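Local coordinates for adhesion and penetration protein autotransporter (Haemophilus influenzae, PDB 3SYJ) that promotes adherence to and invasion of host cells, self-associates in bacterial aggregation and biofilm formation, and is probably a serine protease, at residues A715-L720 with F735-N740; T756-N761 with S775-H780. All coordinates share one frame; numbering follows the deposited sequence.

Contact 1: residues A715-L720 with F735-N740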
ATOM      1  N   ALA A 715     -25.390   3.978   1.238  1.00 27.70           N
ATOM      2  CA  ALA A 715     -25.177   2.873   0.309  1.00 25.17           C
ATOM      3  C   ALA A 715     -25.311   1.526   1.012  1.00 29.88           C
ATOM      4  O   ALA A 715     -24.934   1.373   2.175  1.00 28.66           O
ATOM      5  CB  ALA A 715     -23.837   2.989  -0.381  1.00 22.88           C
ATOM      6  N   ASN A 716     -25.845   0.550   0.289  1.00 25.56           N
ATOM      7  CA  ASN A 716     -26.158  -0.746   0.863  1.00 26.69           C
ATOM      8  C   ASN A 716     -25.754  -1.872  -0.084  1.00 27.32           C
ATOM      9  O   ASN A 716     -26.346  -2.033  -1.148  1.00 27.75           O
ATOM     10  CB  ASN A 716     -27.660  -0.812   1.122  1.00 32.55           C
ATOM     11  CG  ASN A 716     -27.996  -1.491   2.430  1.00 45.15           C
ATOM     12  OD1 ASN A 716     -27.817  -2.709   2.594  1.00 40.48           O
ATOM     13  ND2 ASN A 716     -28.499  -0.704   3.378  1.00 48.45           N
ATOM     14  N   VAL A 717     -24.734  -2.637   0.285  1.00 24.96           N
ATOM     15  CA  VAL A 717     -24.374  -3.819  -0.487  1.00 20.88           C
ATOM     16  C   VAL A 717     -24.828  -5.045   0.277  1.00 24.67           C
ATOM     17  O   VAL A 717     -24.371  -5.290   1.391  1.00 26.54           O
ATOM     18  CB  VAL A 717     -22.863  -3.910  -0.760  1.00 18.69           C
ATOM     19  CG1 VAL A 717     -22.540  -5.225  -1.455  1.00 19.48           C
ATOM     20  CG2 VAL A 717     -22.404  -2.743  -1.611  1.00 17.69           C
ATOM     21  N   LYS A 718     -25.733  -5.815  -0.316  1.00 23.06           N
ATOM     22  CA  LYS A 718     -26.364  -6.911   0.411  1.00 24.64           C
ATOM     23  C   LYS A 718     -26.612  -8.125  -0.469  1.00 23.88           C
ATOM     24  O   LYS A 718     -26.692  -8.015  -1.695  1.00 25.53           O
ATOM     25  CB  LYS A 718     -27.700  -6.438   0.984  1.00 23.98           C
ATOM     26  CG  LYS A 718     -28.738  -6.176  -0.090  1.00 22.77           C
ATOM     27  CD  LYS A 718     -29.876  -5.318   0.404  1.00 21.50           C
ATOM     28  CE  LYS A 718     -30.996  -5.297  -0.626  1.00 27.07           C
ATOM     29  NZ  LYS A 718     -32.059  -4.320  -0.273  1.00 34.31           N
ATOM     30  N   GLY A 719     -26.745  -9.281   0.169  1.00 22.10           N
ATOM     31  CA  GLY A 719     -27.136 -10.498  -0.518  1.00 22.71           C
ATOM     32  C   GLY A 719     -26.187 -10.931  -1.623  1.00 24.88           C
ATOM     33  O   GLY A 719     -24.975 -11.009  -1.421  1.00 26.42           O
ATOM     34  N   LEU A 720     -26.749 -11.216  -2.793  1.00 22.56           N
ATOM     35  CA  LEU A 720     -25.994 -11.752  -3.919  1.00 24.28           C
ATOM     36  C   LEU A 720     -25.200 -10.655  -4.619  1.00 23.79           C
ATOM     37  O   LEU A 720     -25.501 -10.256  -5.750  1.00 19.05           O
ATOM     38  CB  LEU A 720     -26.941 -12.440  -4.896  1.00 21.18           C
ATOM     39  CG  LEU A 720     -27.716 -13.602  -4.278  1.00 22.36           C
ATOM     40  CD1 LEU A 720     -28.627 -14.257  -5.297  1.00 18.71           C
ATOM     41  CD2 LEU A 720     -26.747 -14.611  -3.695  1.00 23.56           C
ATOM     42  N   PHE A 735     -22.863   3.574   5.324  1.00 29.45           N
ATOM     43  CA  PHE A 735     -22.657   2.412   4.464  1.00 29.08           C
ATOM     44  C   PHE A 735     -22.918   1.113   5.207  1.00 30.08           C
ATOM     45  O   PHE A 735     -22.423   0.921   6.314  1.00 30.88           O
ATOM     46  CB  PHE A 735     -21.242   2.397   3.897  1.00 26.57           C
ATOM     47  CG  PHE A 735     -20.910   1.139   3.141  1.00 31.21           C
ATOM     48  CD1 PHE A 735     -21.458   0.902   1.887  1.00 28.89           C
ATOM     49  CD2 PHE A 735     -20.045   0.198   3.676  1.00 26.16           C
ATOM     50  CE1 PHE A 735     -21.151  -0.254   1.183  1.00 25.87           C
ATOM     51  CE2 PHE A 735     -19.733  -0.958   2.977  1.00 26.74           C
ATOM     52  CZ  PHE A 735     -20.287  -1.185   1.730  1.00 24.38           C
ATOM     53  N   THR A 736     -23.684   0.220   4.586  1.00 28.56           N
ATOM     54  CA  THR A 736     -24.014  -1.060   5.199  1.00 25.16           C
ATOM     55  C   THR A 736     -23.663  -2.244   4.299  1.00 31.19           C
ATOM     56  O   THR A 736     -24.063  -2.298   3.135  1.00 31.65           O
ATOM     57  CB  THR A 736     -25.506  -1.152   5.562  1.00 27.89           C
ATOM     58  OG1 THR A 736     -25.865  -0.075   6.438  1.00 33.93           O
ATOM     59  CG2 THR A 736     -25.795  -2.472   6.254  1.00 26.66           C
ATOM     60  N   LEU A 737     -22.902  -3.186   4.843  1.00 25.94           N
ATOM     61  CA  LEU A 737     -22.633  -4.449   4.169  1.00 27.19           C
ATOM     62  C   LEU A 737     -23.378  -5.504   4.960  1.00 27.02           C
ATOM     63  O   LEU A 737     -23.104  -5.694   6.145  1.00 29.33           O
ATOM     64  CB  LEU A 737     -21.133  -4.752   4.169  1.00 27.37           C
ATOM     65  CG  LEU A 737     -20.659  -5.962   3.358  1.00 27.19           C
ATOM     66  CD1 LEU A 737     -20.801  -5.709   1.862  1.00 24.93           C
ATOM     67  CD2 LEU A 737     -19.220  -6.296   3.696  1.00 26.61           C
ATOM     68  N   SER A 738     -24.330  -6.179   4.323  1.00 26.32           N
ATOM     69  CA  SER A 738     -25.211  -7.079   5.060  1.00 25.03           C
ATOM     70  C   SER A 738     -25.644  -8.325   4.299  1.00 25.93           C
ATOM     71  O   SER A 738     -25.281  -8.534   3.143  1.00 28.28           O
ATOM     72  CB  SER A 738     -26.461  -6.325   5.526  1.00 26.39           C
ATOM     73  OG  SER A 738     -27.326  -6.057   4.438  1.00 27.07           O
ATOM     74  N   ASN A 739     -26.430  -9.154   4.978  1.00 27.84           N
ATOM     75  CA  ASN A 739     -27.060 -10.311   4.358  1.00 26.26           C
ATOM     76  C   ASN A 739     -26.101 -11.172   3.553  1.00 26.67           C
ATOM     77  O   ASN A 739     -26.402 -11.596   2.438  1.00 26.77           O
ATOM     78  CB  ASN A 739     -28.251  -9.861   3.516  1.00 27.56           C
ATOM     79  CG  ASN A 739     -29.322  -9.182   4.355  1.00 31.04           C
ATOM     80  OD1 ASN A 739     -30.070  -9.847   5.068  1.00 29.24           O
ATOM     81  ND2 ASN A 739     -29.389  -7.856   4.286  1.00 24.26           N
ATOM     82  N   ASN A 740     -24.939 -11.424   4.146  1.00 28.98           N
ATOM     83  CA  ASN A 740     -23.962 -12.359   3.603  1.00 29.31           C
ATOM     84  C   ASN A 740     -23.244 -11.888   2.337  1.00 29.57           C
ATOM     85  O   ASN A 740     -22.619 -12.687   1.639  1.00 28.56           O
ATOM     86  CB  ASN A 740     -24.593 -13.733   3.376  1.00 31.70           C
ATOM     87  CG  ASN A 740     -23.566 -14.843   3.400  1.00 48.49           C
ATOM     88  OD1 ASN A 740     -23.381 -15.561   2.413  1.00 48.76           O
ATOM     89  ND2 ASN A 740     -22.868 -14.975   4.527  1.00 46.93           N
TER
HETATM   90  O   HOH W   1     -26.376   2.222   4.763  1.00 32.07           O
HETATM   91  O   HOH W   2     -23.879 -13.534  -1.187  1.00 35.25           O
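Val717 meets two side chains of the neighbouring strand 734-738 with its two methyls. Val717 CG1 is anti to the backbone N (chi1 175°) and lies 3.8 Å from Leu737 CD1, the two side chains side by side and pointing the same way. Val717 CG2 goes to the edge of the Phe735 ring, 3.9 Å from Phe735 CE1. Ala715 CB touches the same ring in its plane, 3.9 Å from Phe735 CD1. The rim of the phenyl group thus runs past Ala715 and Val717, while the backbone N of Leu737 lies above one ring face, offset toward the rim. Leu709, Val727 and Leu729 also pack on Phe735. Strands 715-718 and 735-738 are parallel and in register, their axes 9° apart. They belong to successive coils of the right-handed beta-helix of the passenger domain, where like positions stack: the aliphatic and aromatic groups fill the inside and the polar ones line the outer face. Backbone bonds join them, Thr736 N to Ala715 O, Val717 N to Thr736 O and Ser738 N to Val717 O. On the outer face Asn716 lies alongside Thr736, with Asn716 ND2 3.7 Å from Thr736 CB. A water bridges Thr736 OG1 and Ala715 O. Ser738 OG sits between its own backbone N and carbonyl carbon (chi1 73°). Ser738 OG lies 3.5 Å from Lys718 CB and takes a weak bond from Asn739 ND2. The lysine chain runs on extended, away from the neighbouring strand. Gly719 N makes weak bonds to Ser738 O and Asn739 O, and a second water joins Gly719 O to Asn740 O.

Contact 2: residues T756-N761 with S775-H780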
ATOM      1  N   THR A 756     -21.347  -0.212   8.784  1.00 33.80           N
ATOM      2  CA  THR A 756     -21.818  -1.387   9.499  1.00 26.51           C
ATOM      3  C   THR A 756     -21.635  -2.642   8.669  1.00 31.46           C
ATOM      4  O   THR A 756     -21.975  -2.670   7.491  1.00 33.84           O
ATOM      5  CB  THR A 756     -23.307  -1.271   9.839  1.00 29.93           C
ATOM      6  OG1 THR A 756     -23.513  -0.153  10.708  1.00 36.95           O
ATOM      7  CG2 THR A 756     -23.800  -2.540  10.519  1.00 32.40           C
ATOM      8  N   VAL A 757     -21.094  -3.684   9.284  1.00 34.02           N
ATOM      9  CA  VAL A 757     -21.035  -4.987   8.644  1.00 29.22           C
ATOM     10  C   VAL A 757     -21.923  -5.915   9.445  1.00 29.24           C
ATOM     11  O   VAL A 757     -21.540  -6.377  10.522  1.00 32.38           O
ATOM     12  CB  VAL A 757     -19.595  -5.546   8.594  1.00 27.25           C
ATOM     13  CG1 VAL A 757     -19.597  -6.987   8.103  1.00 24.74           C
ATOM     14  CG2 VAL A 757     -18.714  -4.678   7.707  1.00 27.78           C
ATOM     15  N   ASP A 758     -23.122  -6.164   8.930  1.00 33.29           N
ATOM     16  CA  ASP A 758     -24.089  -7.017   9.612  1.00 32.54           C
ATOM     17  C   ASP A 758     -24.189  -8.378   8.931  1.00 30.20           C
ATOM     18  O   ASP A 758     -24.725  -8.496   7.831  1.00 33.79           O
ATOM     19  CB  ASP A 758     -25.462  -6.335   9.666  1.00 31.54           C
ATOM     20  CG  ASP A 758     -26.471  -7.109  10.504  1.00 35.38           C
ATOM     21  OD1 ASP A 758     -26.319  -8.340  10.635  1.00 35.08           O
ATOM     22  OD2 ASP A 758     -27.417  -6.483  11.030  1.00 41.67           O
ATOM     23  N   ASN A 759     -23.678  -9.406   9.595  1.00 31.88           N
ATOM     24  CA  ASN A 759     -23.684 -10.750   9.037  1.00 28.60           C
ATOM     25  C   ASN A 759     -23.183 -10.741   7.595  1.00 30.99           C
ATOM     26  O   ASN A 759     -23.859 -11.215   6.687  1.00 30.70           O
ATOM     27  CB  ASN A 759     -25.086 -11.357   9.112  1.00 31.45           C
ATOM     28  CG  ASN A 759     -25.110 -12.826   8.708  1.00 33.54           C
ATOM     29  OD1 ASN A 759     -24.162 -13.569   8.961  1.00 34.66           O
ATOM     30  ND2 ASN A 759     -26.202 -13.248   8.080  1.00 30.09           N
ATOM     31  N   ALA A 760     -21.995 -10.188   7.390  1.00 29.78           N
ATOM     32  CA  ALA A 760     -21.391 -10.148   6.069  1.00 30.60           C
ATOM     33  C   ALA A 760     -19.878 -10.272   6.180  1.00 32.30           C
ATOM     34  O   ALA A 760     -19.335 -10.354   7.282  1.00 28.83           O
ATOM     35  CB  ALA A 760     -21.768  -8.864   5.352  1.00 31.42           C
ATOM     36  N   ASN A 761     -19.202 -10.258   5.037  1.00 29.37           N
ATOM     37  CA  ASN A 761     -17.774 -10.546   4.995  1.00 28.51           C
ATOM     38  C   ASN A 761     -16.944  -9.394   4.455  1.00 29.33           C
ATOM     39  O   ASN A 761     -16.829  -9.213   3.241  1.00 31.06           O
ATOM     40  CB  ASN A 761     -17.537 -11.799   4.160  1.00 35.13           C
ATOM     41  CG  ASN A 761     -18.638 -12.827   4.351  1.00 43.50           C
ATOM     42  OD1 ASN A 761     -18.858 -13.318   5.460  1.00 46.72           O
ATOM     43  ND2 ASN A 761     -19.353 -13.140   3.272  1.00 38.26           N
ATOM     44  N   SER A 775     -19.515  -0.230  12.991  1.00 35.49           N
ATOM     45  CA  SER A 775     -20.279  -1.223  13.715  1.00 31.56           C
ATOM     46  C   SER A 775     -20.161  -2.605  13.058  1.00 35.67           C
ATOM     47  O   SER A 775     -20.354  -2.761  11.851  1.00 33.94           O
ATOM     48  CB  SER A 775     -21.737  -0.778  13.817  1.00 32.23           C
ATOM     49  OG  SER A 775     -22.430  -1.518  14.806  1.00 46.13           O
ATOM     50  N   LEU A 776     -19.830  -3.601  13.870  1.00 34.79           N
ATOM     51  CA  LEU A 776     -19.664  -4.967  13.403  1.00 31.21           C
ATOM     52  C   LEU A 776     -20.657  -5.841  14.142  1.00 35.24           C
ATOM     53  O   LEU A 776     -20.510  -6.072  15.341  1.00 39.66           O
ATOM     54  CB  LEU A 776     -18.246  -5.437  13.700  1.00 30.38           C
ATOM     55  CG  LEU A 776     -17.841  -6.830  13.239  1.00 33.80           C
ATOM     56  CD1 LEU A 776     -17.960  -6.944  11.729  1.00 32.41           C
ATOM     57  CD2 LEU A 776     -16.420  -7.104  13.687  1.00 35.64           C
ATOM     58  N   LYS A 777     -21.679  -6.314  13.438  1.00 35.43           N
ATOM     59  CA  LYS A 777     -22.736  -7.093  14.072  1.00 37.88           C
ATOM     60  C   LYS A 777     -22.833  -8.476  13.462  1.00 34.94           C
ATOM     61  O   LYS A 777     -22.758  -8.626  12.248  1.00 32.96           O
ATOM     62  CB  LYS A 777     -24.089  -6.393  13.921  1.00 35.53           C
ATOM     63  CG  LYS A 777     -24.049  -4.897  14.135  1.00 39.18           C
ATOM     64  CD  LYS A 777     -25.434  -4.282  13.993  1.00 44.83           C
ATOM     65  CE  LYS A 777     -25.367  -2.761  14.109  1.00 52.68           C
ATOM     66  NZ  LYS A 777     -26.717  -2.133  14.186  1.00 54.57           N
ATOM     67  N   ASN A 778     -23.007  -9.482  14.312  1.00 35.38           N
ATOM     68  CA  ASN A 778     -23.290 -10.833  13.849  1.00 33.30           C
ATOM     69  C   ASN A 778     -22.342 -11.271  12.746  1.00 31.88           C
ATOM     70  O   ASN A 778     -22.744 -11.969  11.817  1.00 33.03           O
ATOM     71  CB  ASN A 778     -24.731 -10.924  13.352  1.00 33.28           C
ATOM     72  CG  ASN A 778     -25.724 -10.381  14.357  1.00 41.74           C
ATOM     73  OD1 ASN A 778     -26.172  -9.238  14.251  1.00 46.53           O
ATOM     74  ND2 ASN A 778     -26.060 -11.190  15.350  1.00 44.38           N
ATOM     75  N   SER A 779     -21.085 -10.862  12.853  1.00 29.42           N
ATOM     76  CA  SER A 779     -20.104 -11.177  11.827  1.00 30.80           C
ATOM     77  C   SER A 779     -18.795 -11.624  12.442  1.00 33.41           C
ATOM     78  O   SER A 779     -18.532 -11.391  13.620  1.00 32.46           O
ATOM     79  CB  SER A 779     -19.835  -9.951  10.953  1.00 31.72           C
ATOM     80  OG  SER A 779     -21.035  -9.404  10.437  1.00 36.37           O
ATOM     81  N   HIS A 780     -17.973 -12.274  11.628  1.00 35.69           N
ATOM     82  CA  HIS A 780     -16.590 -12.513  11.994  1.00 39.11           C
ATOM     83  C   HIS A 780     -15.701 -11.682  11.080  1.00 36.43           C
ATOM     84  O   HIS A 780     -15.949 -11.583   9.876  1.00 32.76           O
ATOM     85  CB  HIS A 780     -16.212 -13.994  11.900  1.00 36.64           C
ATOM     86  CG  HIS A 780     -14.739 -14.233  12.033  1.00 45.00           C
ATOM     87  ND1 HIS A 780     -14.103 -14.307  13.255  1.00 45.63           N
ATOM     88  CD2 HIS A 780     -13.769 -14.374  11.097  1.00 41.37           C
ATOM     89  CE1 HIS A 780     -12.810 -14.504  13.067  1.00 42.27           C
ATOM     90  NE2 HIS A 780     -12.581 -14.550  11.766  1.00 44.54           N
TER
HETATM   91  O   HOH W   3     -25.657   0.071  12.275  1.00 42.38           O
HETATM   92  O   HOH W   4     -27.550  -3.787  11.350  1.00 47.94           O
HETATM   93  O   HOH W   5     -16.810  -9.298   8.106  1.00 28.49           O
HETATM   94  O   HOH W   6     -19.054 -12.591   9.061  1.00 34.00           O
HETATM   95  O   HOH W   7     -16.953 -13.797   7.397  1.00 43.47           O
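Thr756 overlaps the aliphatic chain of Lys777, which crosses it obliquely with Lys777 CE 3.9 Å from Thr756 CG2. The lysine chain is extended beyond CG, and its ammonium group is tied to strand 754-758 through water. One water joins Lys777 NZ to Thr756 OG1. Another is held by Asp758 OD2 and is bound weakly by Lys777 NZ. The two charged groups do not touch, Lys777 NZ standing 5.4 Å from Asp758 OD2, but the opposite charges may attract through the water between them. Asp758 also lies side by side with Asn778, its carboxylate turned 22° from the amide plane. On the buried face Val757 and Leu776 point the same way, with Val757 CB 3.8 Å from Leu776 CD1. The strands are parallel. Val757 N bonds to Ser775 O, and Lys777 N bonds back to Val757 O.

Ser779 sits in the turn after strand 773-777. Ser779 OG, beside its own backbone N (chi1 -53°), donates to Lys777 O over 2.6 Å, from 39° out of the carbonyl plane. Asn759 N reaches the same Lys777 O over 2.9 Å from the opposite face, so two donors grip this oxygen. Ser779 OG in turn accepts from Ala760 N at 3.3 Å. The hydroxyl therefore links the two segments where they leave the strands. Further on, a water bridges Ala760 O and His780 O. The His780 ring turns to Thr799, to which its ND1 is hydrogen-bonded.

This pair is one step of the beta-helix. Strand 734-738 pairs with the other edge of strand 754-758, by backbone bonds of Thr756 and Asp758 with Phe735 and Leu737, while strand 792-796 continues the stack beyond Leu776 and Lys777 through Leu795 and Glu796.

Overall arrangement
From the N terminus, the chain first passes the protease-like part and the earlier coils of the beta-helix. Contact 1 then closes a loop of one coil, from 715-720 round through strands 721-723 and 727-729 to 735-740. Contact 2 closes the next coil but one, from 756-761 through strands 761-763 and 766-768 to 775-780; the coil between runs from strand 734-738 to strand 754-758. The two loops follow in series and neither nest nor cross. Their centres are about 10 Å apart. Strands 734-738 and 754-758 are neighbours, probably bonded from Asp758 N to Leu737 O and from Asn740 N to Asn759 O. Four successive strands thus line one face of the solenoid.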